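PDB 3BHW: BREX protein BrxA from Magnetospirillum magneticum, which is probably part of a type 1 BREX system that protects the bacterium from double-stranded DNA phage by blocking phage DNA replication without degrading the DNA. Local coordinates for residues Leu62-Met70 with Phe91-Thr99; Thr69-Met77 with Glu180-Glu190. All blocks are in the same frame, centred on the assembly; numbering follows the deposited sequence.

Interaction 1: residues Leu62-Met70 with Phe91-Thr99; sequences LMRNRLETM and FAAAIKHST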
ATOM      1  N   LEU A  62       6.730   8.230   4.277  1.00 18.41           N
ATOM      2  CA  LEU A  62       5.882   7.400   3.397  1.00 18.07           C
ATOM      3  C   LEU A  62       4.717   6.700   4.141  1.00 16.55           C
ATOM      4  O   LEU A  62       3.574   6.895   3.799  1.00 15.79           O
ATOM      5  CB  LEU A  62       6.774   6.392   2.666  1.00 17.35           C
ATOM      6  CG  LEU A  62       6.022   5.396   1.790  1.00 18.76           C
ATOM      7  CD1 LEU A  62       5.358   6.084   0.603  1.00 16.10           C
ATOM      8  CD2 LEU A  62       6.886   4.192   1.382  1.00 19.82           C
ATOM      9  N   MET A  63       5.054   5.988   5.209  1.00 16.09           N
ATOM     10  CA  MET A  63       4.024   5.233   5.963  1.00 15.61           C
ATOM     11  C   MET A  63       2.974   6.221   6.513  1.00 18.02           C
ATOM     12  O   MET A  63       1.774   5.938   6.510  1.00 17.64           O
ATOM     13  CB  MET A  63       4.728   4.462   7.077  1.00 18.31           C
ATOM     14  CG  MET A  63       5.831   3.547   6.576  1.00 17.74           C
ATOM     15  SD  MET A  63       6.335   2.245   7.793  1.00 17.99           S
ATOM     16  CE  MET A  63       7.858   1.678   7.157  1.00 23.55           C
ATOM     17  N   ARG A  64       3.411   7.407   6.945  1.00 18.08           N
ATOM     18  CA  ARG A  64       2.478   8.431   7.425  1.00 18.81           C
ATOM     19  C   ARG A  64       1.663   9.032   6.271  1.00 17.62           C
ATOM     20  O   ARG A  64       0.446   9.192   6.374  1.00 19.21           O
ATOM     21  CB  ARG A  64       3.215   9.562   8.149  1.00 18.68           C
ATOM     22  CG  ARG A  64       2.231  10.614   8.719  1.00 21.86           C
ATOM     23  CD  ARG A  64       2.955  11.945   9.052  1.00 22.83           C
ATOM     24  NE  ARG A  64       1.987  12.954   9.492  1.00 28.44           N
ATOM     25  CZ  ARG A  64       2.315  14.156   9.966  1.00 30.12           C
ATOM     26  NH1 ARG A  64       3.591  14.511  10.033  1.00 29.35           N
ATOM     27  NH2 ARG A  64       1.362  15.013  10.340  1.00 32.37           N
ATOM     28  N   ASN A  65       2.347   9.405   5.191  1.00 16.63           N
ATOM     29  CA  ASN A  65       1.667   9.950   4.020  1.00 17.02           C
ATOM     30  C   ASN A  65       0.608   8.967   3.541  1.00 16.28           C
ATOM     31  O   ASN A  65      -0.529   9.359   3.182  1.00 17.97           O
ATOM     32  CB  ASN A  65       2.647  10.295   2.904  1.00 17.59           C
ATOM     33  CG  ASN A  65       3.455  11.523   3.204  1.00 20.44           C
ATOM     34  OD1 ASN A  65       4.535  11.723   2.638  1.00 27.50           O
ATOM     35  ND2 ASN A  65       2.968  12.332   4.120  1.00 22.82           N
ATOM     36  N   ARG A  66       1.000   7.700   3.449  1.00 15.65           N
ATOM     37  CA  ARG A  66      -0.038   6.653   3.188  1.00 14.65           C
ATOM     38  C   ARG A  66      -1.304   6.728   4.095  1.00 14.44           C
ATOM     39  O   ARG A  66      -2.420   6.890   3.593  1.00 14.66           O
ATOM     40  CB  ARG A  66       0.551   5.274   3.272  1.00 15.90           C
ATOM     41  CG  ARG A  66       1.373   4.886   2.055  1.00 18.55           C
ATOM     42  CD  ARG A  66       1.937   3.487   2.230  1.00 17.09           C
ATOM     43  NE  ARG A  66       2.674   3.002   1.064  1.00 19.10           N
ATOM     44  CZ  ARG A  66       3.695   2.150   1.080  1.00 18.82           C
ATOM     45  NH1 ARG A  66       4.163   1.645   2.229  1.00 20.57           N
ATOM     46  NH2 ARG A  66       4.248   1.789  -0.062  1.00 18.22           N
ATOM     47  N   LEU A  67      -1.101   6.671   5.421  1.00 14.71           N
ATOM     48  CA  LEU A  67      -2.245   6.689   6.342  1.00 15.26           C
ATOM     49  C   LEU A  67      -3.022   8.000   6.285  1.00 16.31           C
ATOM     50  O   LEU A  67      -4.247   7.975   6.458  1.00 17.23           O
ATOM     51  CB  LEU A  67      -1.853   6.364   7.787  1.00 16.17           C
ATOM     52  CG  LEU A  67      -1.302   4.971   8.029  1.00 16.22           C
ATOM     53  CD1 LEU A  67      -0.631   4.997   9.395  1.00 16.80           C
ATOM     54  CD2 LEU A  67      -2.412   3.917   8.061  1.00 17.31           C
ATOM     55  N   GLU A  68      -2.359   9.103   5.957  1.00 16.78           N
ATOM     56  CA  GLU A  68      -3.057  10.400   5.966  0.50 17.68           C
ATOM     57  C   GLU A  68      -3.925  10.631   4.726  1.00 18.05           C
ATOM     58  O   GLU A  68      -4.622  11.635   4.632  1.00 17.88           O
ATOM     59  CB  GLU A  68      -2.098  11.560   6.191  0.50 18.23           C
ATOM     60  CG  GLU A  68      -1.223  11.879   5.032  0.50 20.05           C
ATOM     61  CD  GLU A  68      -0.671  13.287   5.128  0.50 19.84           C
ATOM     62  OE1 GLU A  68      -0.668  13.835   6.257  0.50 19.08           O
ATOM     63  OE2 GLU A  68      -0.252  13.828   4.079  0.50 20.27           O
ATOM     64  N   THR A  69      -3.902   9.687   3.785  1.00 18.85           N
ATOM     65  CA  THR A  69      -4.926   9.694   2.733  1.00 18.28           C
ATOM     66  C   THR A  69      -6.291   9.229   3.279  1.00 19.12           C
ATOM     67  O   THR A  69      -7.302   9.422   2.598  1.00 18.96           O
ATOM     68  CB  THR A  69      -4.555   8.807   1.483  1.00 19.05           C
ATOM     69  OG1 THR A  69      -4.490   7.435   1.840  1.00 20.00           O
ATOM     70  CG2 THR A  69      -3.239   9.177   0.816  1.00 16.52           C
ATOM     71  N   MET A  70      -6.311   8.670   4.500  1.00 17.99           N
ATOM     72  CA  MET A  70      -7.498   8.045   5.112  1.00 19.01           C
ATOM     73  C   MET A  70      -7.760   8.769   6.429  1.00 19.38           C
ATOM     74  O   MET A  70      -7.012   9.678   6.805  1.00 20.58           O
ATOM     75  CB  MET A  70      -7.296   6.562   5.397  1.00 20.04           C
ATOM     76  CG  MET A  70      -7.140   5.700   4.175  1.00 18.61           C
ATOM     77  SD  MET A  70      -8.471   5.796   2.925  1.00 14.61           S
ATOM     78  CE  MET A  70      -8.008   4.340   1.996  1.00 20.12           C
ATOM     79  N   PHE A  91      -2.984  -1.670   3.441  1.00 15.19           N
ATOM     80  CA  PHE A  91      -3.021  -1.936   1.994  1.00 14.67           C
ATOM     81  C   PHE A  91      -3.896  -0.932   1.252  1.00 16.39           C
ATOM     82  O   PHE A  91      -3.483  -0.386   0.212  1.00 14.15           O
ATOM     83  CB  PHE A  91      -3.465  -3.386   1.765  1.00 15.71           C
ATOM     84  CG  PHE A  91      -3.438  -3.864   0.317  1.00 15.91           C
ATOM     85  CD1 PHE A  91      -2.362  -3.636  -0.572  1.00 12.25           C
ATOM     86  CD2 PHE A  91      -4.510  -4.630  -0.141  1.00 16.21           C
ATOM     87  CE1 PHE A  91      -2.433  -4.189  -1.875  1.00 13.14           C
ATOM     88  CE2 PHE A  91      -4.548  -5.152  -1.408  1.00 12.94           C
ATOM     89  CZ  PHE A  91      -3.520  -4.953  -2.280  1.00 15.77           C
ATOM     90  N   ALA A  92      -5.024  -0.565   1.824  1.00 14.83           N
ATOM     91  CA  ALA A  92      -5.962   0.316   1.151  1.00 14.24           C
ATOM     92  C   ALA A  92      -5.317   1.686   1.103  1.00 13.40           C
ATOM     93  O   ALA A  92      -5.462   2.377   0.093  1.00 15.68           O
ATOM     94  CB  ALA A  92      -7.245   0.403   1.975  1.00 12.99           C
ATOM     95  N   ALA A  93      -4.699   2.085   2.221  1.00 12.74           N
ATOM     96  CA  ALA A  93      -3.997   3.349   2.277  1.00 15.11           C
ATOM     97  C   ALA A  93      -2.882   3.373   1.256  1.00 14.84           C
ATOM     98  O   ALA A  93      -2.656   4.405   0.590  1.00 15.16           O
ATOM     99  CB  ALA A  93      -3.489   3.608   3.693  1.00 15.41           C
ATOM    100  N   ALA A  94      -2.197   2.243   1.075  1.00 13.85           N
ATOM    101  CA  ALA A  94      -1.072   2.220   0.096  1.00 13.50           C
ATOM    102  C   ALA A  94      -1.616   2.374  -1.316  1.00 14.87           C
ATOM    103  O   ALA A  94      -1.020   3.089  -2.156  1.00 13.45           O
ATOM    104  CB  ALA A  94      -0.266   1.002   0.232  1.00 14.62           C
ATOM    105  N   ILE A  95      -2.726   1.755  -1.590  1.00 14.20           N
ATOM    106  CA  ILE A  95      -3.397   1.931  -2.888  1.00 14.33           C
ATOM    107  C   ILE A  95      -3.832   3.366  -3.138  1.00 15.45           C
ATOM    108  O   ILE A  95      -3.503   3.972  -4.192  1.00 15.58           O
ATOM    109  CB  ILE A  95      -4.558   0.964  -3.065  1.00 15.08           C
ATOM    110  CG1 ILE A  95      -3.979  -0.456  -3.130  1.00 13.03           C
ATOM    111  CG2 ILE A  95      -5.358   1.296  -4.359  1.00 13.91           C
ATOM    112  CD1 ILE A  95      -5.002  -1.534  -2.830  1.00 14.85           C
ATOM    113  N   LYS A  96      -4.568   3.944  -2.191  1.00 16.32           N
ATOM    114  CA  LYS A  96      -4.966   5.342  -2.320  1.00 15.99           C
ATOM    115  C   LYS A  96      -3.791   6.309  -2.614  1.00 15.60           C
ATOM    116  O   LYS A  96      -3.933   7.232  -3.399  1.00 17.44           O
ATOM    117  CB  LYS A  96      -5.749   5.799  -1.094  1.00 16.55           C
ATOM    118  CG  LYS A  96      -6.457   7.118  -1.383  1.00 17.64           C
ATOM    119  CD  LYS A  96      -7.557   7.373  -0.418  1.00 18.89           C
ATOM    120  CE  LYS A  96      -8.075   8.803  -0.576  1.00 20.10           C
ATOM    121  NZ  LYS A  96      -8.981   9.236   0.536  1.00 17.94           N
ATOM    122  N   HIS A  97      -2.652   6.076  -1.958  1.00 16.03           N
ATOM    123  CA  HIS A  97      -1.469   6.927  -2.063  1.00 14.95           C
ATOM    124  C   HIS A  97      -0.731   6.702  -3.388  1.00 16.07           C
ATOM    125  O   HIS A  97      -0.001   7.580  -3.883  1.00 17.32           O
ATOM    126  CB  HIS A  97      -0.558   6.608  -0.855  1.00 16.01           C
ATOM    127  CG  HIS A  97       0.757   7.302  -0.885  1.00 18.80           C
ATOM    128  ND1 HIS A  97       1.878   6.711  -1.429  1.00 22.71           N
ATOM    129  CD2 HIS A  97       1.158   8.494  -0.388  1.00 24.05           C
ATOM    130  CE1 HIS A  97       2.901   7.538  -1.315  1.00 25.33           C
ATOM    131  NE2 HIS A  97       2.491   8.629  -0.696  1.00 23.41           N
ATOM    132  N   SER A  98      -0.884   5.519  -3.965  1.00 16.33           N
ATOM    133  CA  SER A  98      -0.108   5.139  -5.165  1.00 14.52           C
ATOM    134  C   SER A  98      -0.900   4.635  -6.392  1.00 14.91           C
ATOM    135  O   SER A  98      -1.281   3.491  -6.457  1.00 15.35           O
ATOM    136  CB  SER A  98       0.983   4.146  -4.818  1.00 16.43           C
ATOM    137  OG  SER A  98       1.633   3.633  -5.984  1.00 15.77           O
ATOM    138  N   THR A  99      -1.103   5.501  -7.387  1.00 15.06           N
ATOM    139  CA  THR A  99      -1.703   5.074  -8.655  1.00 13.73           C
ATOM    140  C   THR A  99      -0.869   3.978  -9.322  1.00 14.86           C
ATOM    141  O   THR A  99      -1.405   3.156 -10.038  1.00 15.44           O
ATOM    142  CB  THR A  99      -1.946   6.318  -9.568  1.00 14.46           C
ATOM    143  OG1 THR A  99      -2.750   7.261  -8.828  1.00 16.01           O
ATOM    144  CG2 THR A  99      -2.674   5.931 -10.845  1.00 16.30           C
TER
HETATM  145  O   HOH W   1       1.816   3.459  -1.452  1.00 20.25           O
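A right-angle crossing of two helices in the all-helical BrxA core brings Arg66 and Thr69 of Leu62-Met70 against Ala93 and His97 of Phe91-Thr99. The short axes of helix 62-67 and helix 91-97 cross at 89° and come within 8.5 Å of each other. Ala93 faces the other helix at this approach, and its small side chain takes up little room: Ala93 CB lies 3.5 Å from Arg66 O.

Arg66 runs extended from CG to NE across the His97 imidazole. Its CG sits over one ring face, 4.2 Å from the ring centroid, a CH-pi contact. The guanidinium plane stands nearly upright to the ring. Leu62 CD1 comes in obliquely on the same side of the ring as Arg66 CG, nearest CE1. With CG anti to the backbone N (chi1 174°), His97 is directed across helix 62-67 toward Leu62, Asn65 and Arg66.

A water ties the polar groups together. It accepts from Arg66 NE at 2.7 Å and donates to Ala94 O; a longer bond joins it to His97 ND1. The far end of Arg66 binds Gly15 O through NH2.

Both helices belong to the BrxA family region, whose sequence is grouped with helix-turn-helix proteins. Past helix 57-67 a type I turn, Leu67 to Met70, carries the chain alongside Lys96. Thr69 OG1 donates back to Arg66 O at 2.8 Å, and that carbonyl also accepts from Thr69 N. The extended Lys96 chain runs antiparallel to the Thr69 side chain, and NZ donates to Thr69 O at 2.7 Å, tilted 19° from the carbonyl plane. NZ also forms a salt bridge with Glu190. Met70, bent at chi2, lays SD beside Lys96 CD and brings CE to Ala92 CB at 4.0 Å.

Interaction 2: residues Thr69-Met77 with Glu180-Glu190; sequences TMGPELWQM and EVMSYLRENNE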
ATOM      1  N   THR A  69      -3.902   9.687   3.785  1.00 18.85           N
ATOM      2  CA  THR A  69      -4.926   9.694   2.733  1.00 18.28           C
ATOM      3  C   THR A  69      -6.291   9.229   3.279  1.00 19.12           C
ATOM      4  O   THR A  69      -7.302   9.422   2.598  1.00 18.96           O
ATOM      5  CB  THR A  69      -4.555   8.807   1.483  1.00 19.05           C
ATOM      6  OG1 THR A  69      -4.490   7.435   1.840  1.00 20.00           O
ATOM      7  CG2 THR A  69      -3.239   9.177   0.816  1.00 16.52           C
ATOM      8  N   MET A  70      -6.311   8.670   4.500  1.00 17.99           N
ATOM      9  CA  MET A  70      -7.498   8.045   5.112  1.00 19.01           C
ATOM     10  C   MET A  70      -7.760   8.769   6.429  1.00 19.38           C
ATOM     11  O   MET A  70      -7.012   9.678   6.805  1.00 20.58           O
ATOM     12  CB  MET A  70      -7.296   6.562   5.397  1.00 20.04           C
ATOM     13  CG  MET A  70      -7.140   5.700   4.175  1.00 18.61           C
ATOM     14  SD  MET A  70      -8.471   5.796   2.925  1.00 14.61           S
ATOM     15  CE  MET A  70      -8.008   4.340   1.996  1.00 20.12           C
ATOM     16  N   GLY A  71      -8.803   8.362   7.133  1.00 18.42           N
ATOM     17  CA  GLY A  71      -9.298   9.121   8.262  1.00 20.11           C
ATOM     18  C   GLY A  71      -9.135   8.372   9.558  1.00 21.01           C
ATOM     19  O   GLY A  71      -8.635   7.237   9.570  1.00 20.04           O
ATOM     20  N   PRO A  72      -9.549   9.001  10.665  1.00 21.24           N
ATOM     21  CA  PRO A  72      -9.357   8.408  12.005  1.00 21.52           C
ATOM     22  C   PRO A  72      -9.934   7.004  12.181  1.00 21.14           C
ATOM     23  O   PRO A  72      -9.384   6.225  12.947  1.00 21.52           O
ATOM     24  CB  PRO A  72     -10.094   9.393  12.914  1.00 21.86           C
ATOM     25  CG  PRO A  72      -9.965  10.685  12.220  1.00 24.02           C
ATOM     26  CD  PRO A  72     -10.162  10.344  10.750  1.00 21.76           C
ATOM     27  N   GLU A  73     -11.026   6.687  11.501  1.00 21.88           N
ATOM     28  CA  GLU A  73     -11.668   5.401  11.638  0.50 21.81           C
ATOM     29  C   GLU A  73     -10.692   4.306  11.181  1.00 21.92           C
ATOM     30  O   GLU A  73     -10.539   3.245  11.813  1.00 22.88           O
ATOM     31  CB  GLU A  73     -12.964   5.410  10.807  0.50 22.45           C
ATOM     32  CG  GLU A  73     -13.961   6.556  11.176  0.50 22.82           C
ATOM     33  CD  GLU A  73     -13.538   8.000  10.773  0.50 23.22           C
ATOM     34  OE1 GLU A  73     -12.889   8.228   9.719  0.50 15.73           O
ATOM     35  OE2 GLU A  73     -13.887   8.931  11.533  0.50 26.45           O
ATOM     36  N   LEU A  74     -10.048   4.582  10.061  1.00 20.27           N
ATOM     37  CA  LEU A  74      -9.097   3.638   9.499  1.00 20.09           C
ATOM     38  C   LEU A  74      -7.769   3.637  10.266  1.00 20.01           C
ATOM     39  O   LEU A  74      -7.156   2.606  10.417  1.00 18.68           O
ATOM     40  CB  LEU A  74      -8.870   3.931   8.037  1.00 20.43           C
ATOM     41  CG  LEU A  74      -7.882   2.979   7.373  1.00 17.37           C
ATOM     42  CD1 LEU A  74      -8.239   2.885   5.945  1.00 18.97           C
ATOM     43  CD2 LEU A  74      -6.485   3.564   7.558  1.00 16.79           C
ATOM     44  N   TRP A  75      -7.299   4.793  10.715  1.00 19.47           N
ATOM     45  CA  TRP A  75      -6.162   4.809  11.645  1.00 19.31           C
ATOM     46  C   TRP A  75      -6.438   3.913  12.857  1.00 19.87           C
ATOM     47  O   TRP A  75      -5.555   3.176  13.284  1.00 19.67           O
ATOM     48  CB  TRP A  75      -5.831   6.220  12.127  1.00 20.39           C
ATOM     49  CG  TRP A  75      -5.659   7.231  11.077  1.00 19.36           C
ATOM     50  CD1 TRP A  75      -5.348   7.034   9.755  1.00 20.06           C
ATOM     51  CD2 TRP A  75      -5.751   8.631  11.264  1.00 20.79           C
ATOM     52  NE1 TRP A  75      -5.239   8.242   9.109  1.00 20.23           N
ATOM     53  CE2 TRP A  75      -5.516   9.241  10.011  1.00 20.40           C
ATOM     54  CE3 TRP A  75      -6.002   9.445  12.375  1.00 22.04           C
ATOM     55  CZ2 TRP A  75      -5.513  10.634   9.845  1.00 18.55           C
ATOM     56  CZ3 TRP A  75      -6.040  10.819  12.196  1.00 21.63           C
ATOM     57  CH2 TRP A  75      -5.798  11.397  10.946  1.00 20.27           C
ATOM     58  N   GLN A  76      -7.663   3.939  13.375  1.00 20.48           N
ATOM     59  CA  GLN A  76      -7.985   3.151  14.565  1.00 21.67           C
ATOM     60  C   GLN A  76      -7.920   1.643  14.234  1.00 20.64           C
ATOM     61  O   GLN A  76      -7.474   0.847  15.045  1.00 20.69           O
ATOM     62  CB  GLN A  76      -9.362   3.565  15.100  1.00 21.94           C
ATOM     63  CG  GLN A  76      -9.645   3.118  16.525  1.00 27.18           C
ATOM     64  CD  GLN A  76      -9.360   4.191  17.587  1.00 31.64           C
ATOM     65  OE1 GLN A  76      -8.836   3.881  18.654  1.00 36.24           O
ATOM     66  NE2 GLN A  76      -9.711   5.443  17.300  1.00 35.40           N
ATOM     67  N   MET A  77      -8.337   1.281  13.020  1.00 20.39           N
ATOM     68  CA  MET A  77      -8.214  -0.084  12.519  0.50 20.56           C
ATOM     69  C   MET A  77      -6.765  -0.548  12.418  1.00 19.88           C
ATOM     70  O   MET A  77      -6.442  -1.708  12.737  1.00 20.62           O
ATOM     71  CB  MET A  77      -8.860  -0.207  11.135  0.50 21.26           C
ATOM     72  CG  MET A  77     -10.335   0.084  11.124  0.50 21.54           C
ATOM     73  SD  MET A  77     -11.108  -0.161   9.517  0.50 21.66           S
ATOM     74  CE  MET A  77     -10.748  -1.881   9.242  0.50 22.89           C
ATOM     75  N   GLU A 180     -14.871  -5.122   7.644  1.00 22.82           N
ATOM     76  CA  GLU A 180     -14.603  -3.873   8.365  1.00 22.81           C
ATOM     77  C   GLU A 180     -13.859  -2.880   7.464  1.00 21.58           C
ATOM     78  O   GLU A 180     -14.151  -1.709   7.429  1.00 21.54           O
ATOM     79  CB  GLU A 180     -13.720  -4.175   9.545  1.00 24.46           C
ATOM     80  CG  GLU A 180     -13.898  -3.275  10.727  1.00 28.81           C
ATOM     81  CD  GLU A 180     -13.290  -3.906  11.944  1.00 32.70           C
ATOM     82  OE1 GLU A 180     -13.556  -5.108  12.167  1.00 36.27           O
ATOM     83  OE2 GLU A 180     -12.536  -3.215  12.660  1.00 35.04           O
ATOM     84  N   VAL A 181     -12.900  -3.376   6.706  1.00 20.37           N
ATOM     85  CA  VAL A 181     -12.170  -2.475   5.836  1.00 18.32           C
ATOM     86  C   VAL A 181     -13.064  -2.010   4.698  1.00 17.77           C
ATOM     87  O   VAL A 181     -13.115  -0.802   4.375  1.00 17.20           O
ATOM     88  CB  VAL A 181     -10.924  -3.188   5.326  1.00 18.60           C
ATOM     89  CG1 VAL A 181     -10.367  -2.443   4.081  1.00 16.95           C
ATOM     90  CG2 VAL A 181      -9.908  -3.294   6.507  1.00 17.99           C
ATOM     91  N   MET A 182     -13.781  -2.959   4.104  1.00 18.58           N
ATOM     92  CA  MET A 182     -14.659  -2.628   2.973  1.00 17.94           C
ATOM     93  C   MET A 182     -15.764  -1.622   3.353  1.00 18.31           C
ATOM     94  O   MET A 182     -16.126  -0.774   2.526  1.00 18.34           O
ATOM     95  CB  MET A 182     -15.259  -3.876   2.291  1.00 17.09           C
ATOM     96  CG  MET A 182     -14.268  -4.843   1.629  1.00 17.27           C
ATOM     97  SD  MET A 182     -13.142  -4.089   0.349  1.00 19.98           S
ATOM     98  CE  MET A 182     -14.404  -3.237  -0.609  1.00 21.59           C
ATOM     99  N   SER A 183     -16.303  -1.750   4.573  1.00 18.89           N
ATOM    100  CA  SER A 183     -17.348  -0.850   5.056  1.00 20.39           C
ATOM    101  C   SER A 183     -16.771   0.562   5.160  1.00 19.14           C
ATOM    102  O   SER A 183     -17.417   1.538   4.733  1.00 18.67           O
ATOM    103  CB  SER A 183     -17.966  -1.377   6.383  1.00 21.25           C
ATOM    104  OG  SER A 183     -18.976  -0.529   6.931  1.00 26.66           O
ATOM    105  N   TYR A 184     -15.561   0.677   5.705  1.00 19.81           N
ATOM    106  CA  TYR A 184     -14.913   1.977   5.784  1.00 18.84           C
ATOM    107  C   TYR A 184     -14.751   2.623   4.397  1.00 19.04           C
ATOM    108  O   TYR A 184     -15.118   3.769   4.209  1.00 18.17           O
ATOM    109  CB  TYR A 184     -13.540   1.910   6.518  1.00 19.26           C
ATOM    110  CG  TYR A 184     -12.778   3.219   6.429  1.00 19.13           C
ATOM    111  CD1 TYR A 184     -12.942   4.232   7.391  1.00 19.12           C
ATOM    112  CD2 TYR A 184     -11.985   3.511   5.311  1.00 16.05           C
ATOM    113  CE1 TYR A 184     -12.301   5.466   7.277  1.00 19.43           C
ATOM    114  CE2 TYR A 184     -11.317   4.753   5.190  1.00 18.17           C
ATOM    115  CZ  TYR A 184     -11.499   5.720   6.186  1.00 19.49           C
ATOM    116  OH  TYR A 184     -10.868   6.931   6.075  1.00 20.06           O
ATOM    117  N   LEU A 185     -14.287   1.821   3.439  1.00 19.04           N
ATOM    118  CA  LEU A 185     -14.056   2.291   2.064  1.00 18.91           C
ATOM    119  C   LEU A 185     -15.320   2.746   1.347  1.00 18.66           C
ATOM    120  O   LEU A 185     -15.287   3.776   0.679  1.00 19.20           O
ATOM    121  CB  LEU A 185     -13.315   1.241   1.241  1.00 18.95           C
ATOM    122  CG  LEU A 185     -11.845   0.945   1.577  1.00 17.13           C
ATOM    123  CD1 LEU A 185     -11.409  -0.244   0.728  1.00 18.08           C
ATOM    124  CD2 LEU A 185     -10.850   2.186   1.446  1.00 16.41           C
ATOM    125  N   ARG A 186     -16.406   1.974   1.487  1.00 19.18           N
ATOM    126  CA  ARG A 186     -17.719   2.323   0.899  1.00 18.30           C
ATOM    127  C   ARG A 186     -18.204   3.610   1.538  1.00 19.06           C
ATOM    128  O   ARG A 186     -18.570   4.573   0.833  1.00 18.50           O
ATOM    129  CB  ARG A 186     -18.738   1.188   1.048  1.00 19.16           C
ATOM    130  CG  ARG A 186     -18.327  -0.057   0.255  1.00 21.26           C
ATOM    131  CD  ARG A 186     -19.469  -0.939  -0.150  1.00 23.37           C
ATOM    132  NE  ARG A 186     -18.955  -2.226  -0.607  1.00 27.66           N
ATOM    133  CZ  ARG A 186     -18.631  -3.218   0.216  1.00 32.54           C
ATOM    134  NH1 ARG A 186     -18.786  -3.072   1.535  1.00 34.31           N
ATOM    135  NH2 ARG A 186     -18.156  -4.353  -0.273  1.00 36.29           N
ATOM    136  N   GLU A 187     -18.183   3.642   2.872  1.00 19.60           N
ATOM    137  CA  GLU A 187     -18.728   4.783   3.616  1.00 21.00           C
ATOM    138  C   GLU A 187     -17.980   6.090   3.343  1.00 20.15           C
ATOM    139  O   GLU A 187     -18.555   7.175   3.462  1.00 20.50           O
ATOM    140  CB  GLU A 187     -18.811   4.467   5.116  1.00 20.91           C
ATOM    141  CG  GLU A 187     -19.801   3.309   5.415  1.00 24.95           C
ATOM    142  CD  GLU A 187     -19.805   2.863   6.876  1.00 26.15           C
ATOM    143  OE1 GLU A 187     -19.274   3.610   7.741  1.00 33.18           O
ATOM    144  OE2 GLU A 187     -20.375   1.782   7.160  1.00 31.47           O
ATOM    145  N   ASN A 188     -16.709   5.955   2.948  1.00 18.99           N
ATOM    146  CA  ASN A 188     -15.864   7.078   2.588  1.00 18.98           C
ATOM    147  C   ASN A 188     -15.708   7.274   1.096  1.00 17.47           C
ATOM    148  O   ASN A 188     -14.844   8.060   0.659  1.00 17.21           O
ATOM    149  CB  ASN A 188     -14.543   6.992   3.320  1.00 18.94           C
ATOM    150  CG  ASN A 188     -14.709   7.285   4.778  1.00 20.56           C
ATOM    151  OD1 ASN A 188     -14.702   8.456   5.196  1.00 23.62           O
ATOM    152  ND2 ASN A 188     -14.890   6.250   5.564  1.00 21.08           N
ATOM    153  N   ASN A 189     -16.539   6.598   0.306  1.00 17.94           N
ATOM    154  CA  ASN A 189     -16.640   6.940  -1.121  1.00 16.90           C
ATOM    155  C   ASN A 189     -15.355   6.638  -1.896  1.00 17.18           C
ATOM    156  O   ASN A 189     -14.984   7.339  -2.851  1.00 17.27           O
ATOM    157  CB  ASN A 189     -16.993   8.409  -1.272  1.00 17.52           C
ATOM    158  CG  ASN A 189     -18.168   8.792  -0.429  1.00 19.08           C
ATOM    159  OD1 ASN A 189     -19.246   8.277  -0.634  1.00 18.52           O
ATOM    160  ND2 ASN A 189     -17.958   9.649   0.565  1.00 20.75           N
ATOM    161  N   GLU A 190     -14.635   5.632  -1.421  1.00 16.22           N
ATOM    162  CA  GLU A 190     -13.340   5.378  -1.981  1.00 16.56           C
ATOM    163  C   GLU A 190     -13.417   4.482  -3.199  1.00 15.73           C
ATOM    164  O   GLU A 190     -12.887   3.375  -3.215  1.00 16.84           O
ATOM    165  CB  GLU A 190     -12.372   4.831  -0.945  1.00 16.24           C
ATOM    166  CG  GLU A 190     -12.140   5.699   0.278  1.00 17.44           C
ATOM    167  CD  GLU A 190     -11.270   6.902   0.017  1.00 20.99           C
ATOM    168  OE1 GLU A 190     -10.843   7.107  -1.148  1.00 20.34           O
ATOM    169  OE2 GLU A 190     -10.976   7.633   1.002  1.00 23.46           O
TER
HETATM  170  O   HOH W   2     -12.389   8.986   7.075  1.00 34.33           O
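The Tyr184 ring has Leu74 CB over the centre of one face, 3.7 Å from the centroid, and Asn188 ND2 toward the rim of the opposite face. At its edge lie Glu73 CB and Met70 SD. Met70 SD makes an edge-on Met-aromatic contact, 3.8 Å from Tyr184 CE2. Leu74 CD1 rests beside the same CE2 carbon.

A chi1 of 172°, with the ring trans to its own amide nitrogen, carries Tyr184 from helix 180-187 to the start of helix 72-77. The two short helices run antiparallel, 10.6 Å apart at closest approach, so this long side chain bridges the gap. Its OH accepts from Gly71 N, the N-cap residue, at 2.7 Å; the N-H...O angle of 139° shows a bent bond.

Asn188 ND2 donates to Tyr184 O at 2.8 Å, which holds the amide by the ring. A Schellman motif then ends the helix, with Asn189 at positive phi. Beyond it, Glu190 OE2 lies 3.7 Å from Met70 SD and is paired with Lys96. Met70 CE packs on Leu185 CD2.

Tyr184 OH also donates to a water at 2.7 Å, which in turn donates to Asn188 OD1 and, in the conformer of Glu73 modelled here, one of two, to its OE1. The hydroxyl thus works as both acceptor and donor, which fixes its direction and links a helix start to a helix end.

In the fold
Interactions 1 and 2 share Thr69 and Met70, and their centres are about 12 Å apart. Interaction 1 lies near the centre of the chain, about 6 Å away between centres; interaction 2 is farther out, at about 14 Å. The salt bridge from Lys96 NZ to Glu190 OE2, 2.6 Å, joins Phe91-Thr99 directly to Glu180-Glu190. Ala92 CB also meets Leu185 CD2 at 4.1 Å. Trp75 NE1 probably bonds to Leu67 O at 2.8 Å, and Leu67 packs on Leu74. The turn between helices 57-67 and 72-80 therefore connects both contacts.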